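Local coordinates for T CELL surface glycoprotein CD4 (Rattus norvegicus, PDB 1CID) that probably acts as a T-cell coreceptor for class II MHC through its amino-terminal domains, the present fragment comprising membrane-proximal immunoglobulin-like domains 3 and 4, at residues Ser114-Glu120 with Val148-Pro154. Numbering follows the deposited sequence.
Sequences SNTLTCE and VIQVQAP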
# COMPACT_ATOMS: atom_id res chain seq x y z
N SER A 114 11.01 22.92 -13.27
CA SER A 114 12.18 22.05 -13.67
C SER A 114 13.42 22.37 -12.82
O SER A 114 14.59 22.16 -13.17
CB SER A 114 12.54 21.97 -15.12
OG SER A 114 12.71 23.27 -15.65
N ASN A 115 13.06 22.89 -11.67
CA ASN A 115 13.99 23.23 -10.60
C ASN A 115 13.63 22.10 -9.60
O ASN A 115 14.53 21.74 -8.83
CB ASN A 115 13.88 24.62 -9.98
CG ASN A 115 15.00 25.63 -10.29
OD1 ASN A 115 15.74 25.45 -11.29
ND2 ASN A 115 15.07 26.68 -9.44
N THR A 116 12.36 21.69 -9.78
CA THR A 116 12.01 20.65 -8.82
C THR A 116 11.84 19.27 -9.37
O THR A 116 11.35 19.16 -10.50
CB THR A 116 10.68 21.23 -8.19
OG1 THR A 116 11.04 22.62 -7.95
CG2 THR A 116 10.28 20.52 -6.90
N LEU A 117 12.22 18.27 -8.60
CA LEU A 117 12.11 16.82 -8.76
C LEU A 117 11.70 16.41 -7.29
O LEU A 117 12.54 16.84 -6.51
CB LEU A 117 13.26 15.88 -9.08
CG LEU A 117 12.91 14.41 -9.24
CD1 LEU A 117 12.08 14.12 -10.49
CD2 LEU A 117 14.17 13.58 -9.41
N THR A 118 10.58 15.75 -7.09
CA THR A 118 10.22 15.45 -5.73
C THR A 118 9.88 13.99 -5.46
O THR A 118 9.40 13.35 -6.41
CB THR A 118 9.09 16.39 -5.22
OG1 THR A 118 9.21 17.63 -5.95
CG2 THR A 118 9.36 16.62 -3.72
N CYS A 119 10.09 13.49 -4.27
CA CYS A 119 9.64 12.11 -4.14
C CYS A 119 9.02 12.10 -2.78
O CYS A 119 9.77 12.66 -1.98
CB CYS A 119 10.83 11.28 -4.32
SG CYS A 119 10.58 9.60 -3.87
N GLU A 120 7.76 11.66 -2.64
CA GLU A 120 7.19 11.60 -1.31
C GLU A 120 6.45 10.25 -1.22
O GLU A 120 5.96 9.75 -2.23
CB GLU A 120 6.13 12.48 -0.79
CG GLU A 120 5.18 12.90 -1.87
CD GLU A 120 4.35 14.08 -1.34
OE1 GLU A 120 3.95 13.91 -0.15
OE2 GLU A 120 4.27 14.99 -2.27
N VAL A 148 9.69 13.20 2.57
CA VAL A 148 9.64 13.87 1.27
C VAL A 148 11.02 14.48 1.02
O VAL A 148 11.41 15.37 1.79
CB VAL A 148 8.41 14.71 1.19
CG1 VAL A 148 8.43 15.88 2.13
CG2 VAL A 148 8.33 15.27 -0.23
N ILE A 149 11.73 13.96 0.01
CA ILE A 149 13.00 14.57 -0.35
C ILE A 149 12.82 15.32 -1.66
O ILE A 149 11.93 14.88 -2.36
CB ILE A 149 14.13 13.56 -0.46
CG1 ILE A 149 13.66 12.53 -1.49
CG2 ILE A 149 14.26 13.17 1.01
CD1 ILE A 149 14.57 11.30 -1.61
N GLN A 150 13.66 16.28 -1.88
CA GLN A 150 13.54 17.15 -3.07
C GLN A 150 14.89 17.30 -3.74
O GLN A 150 15.84 17.13 -2.98
CB GLN A 150 12.93 18.45 -2.53
CG GLN A 150 12.37 19.49 -3.45
CD GLN A 150 13.31 20.69 -3.45
OE1 GLN A 150 14.42 20.58 -4.04
NE2 GLN A 150 12.92 21.79 -2.78
N VAL A 151 14.99 17.56 -5.03
CA VAL A 151 16.25 17.76 -5.74
C VAL A 151 16.06 18.99 -6.67
O VAL A 151 15.18 19.14 -7.50
CB VAL A 151 16.92 16.64 -6.53
CG1 VAL A 151 17.97 16.98 -7.61
CG2 VAL A 151 17.62 15.66 -5.57
N GLN A 152 17.07 19.80 -6.40
CA GLN A 152 17.26 21.07 -7.11
C GLN A 152 17.97 20.84 -8.45
O GLN A 152 19.02 20.18 -8.68
CB GLN A 152 17.87 22.10 -6.17
CG GLN A 152 16.82 23.16 -5.86
CD GLN A 152 15.97 23.81 -6.95
OE1 GLN A 152 16.49 24.42 -7.91
NE2 GLN A 152 14.61 23.75 -6.88
N ALA A 153 17.21 21.45 -9.36
CA ALA A 153 17.49 21.47 -10.78
C ALA A 153 18.18 20.19 -11.24
O ALA A 153 19.37 20.15 -11.59
CB ALA A 153 18.31 22.69 -11.20
N PRO A 154 17.40 19.15 -11.28
CA PRO A 154 17.90 17.87 -11.75
C PRO A 154 18.44 17.90 -13.16
O PRO A 154 17.85 18.54 -14.04
CB PRO A 154 16.63 17.05 -11.74
CG PRO A 154 15.57 18.13 -12.00
CD PRO A 154 15.98 19.15 -10.94
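Start at the Cys-119/Ile-149 pair, where the two antiparallel strands (164° between directions) are best joined: Cys-119 N to Ile-149 O is 3.0 Å and Ile-149 N returns to Cys-119 O. Val-151 N bonds Leu-117 O, the reciprocal bond being weak, and Ala-153 N also donates to Asn-115 O at 2.7 Å. Side chains alternate. Leu-117, Cys-119, Ile-149 and Val-151 point inward; the t rotamer of Cys-119 carries SG to its disulfide with Cys-161, and its CB lies 4.2 Å from CG1 of Ile-149. On the other face, Val-148 brings CG2 against both CB of Glu-120 (3.6 Å) and CG2 of Thr-118 (3.9 Å), and Gln-150 lays CG 4.2 Å from CG2 of Thr-116. The hydroxyl of Thr-116 turns instead to Asp-113. Gln-152, with chi1 between wells at -110°, folds its amide back over Asn-115, OE1 lying 3.1 Å from Asn-115 CG. Pro-154 CG approaches Leu-117 CB at 4.4 Å. This is one sheet of an immunoglobulin sandwich: strand 97-110 pairs with the far edge of 116-122, and the inward side chains pack on Leu-131 and Leu-133 of strand 129-135, Val-142 of 140-144 and Trp-159 of 158-165.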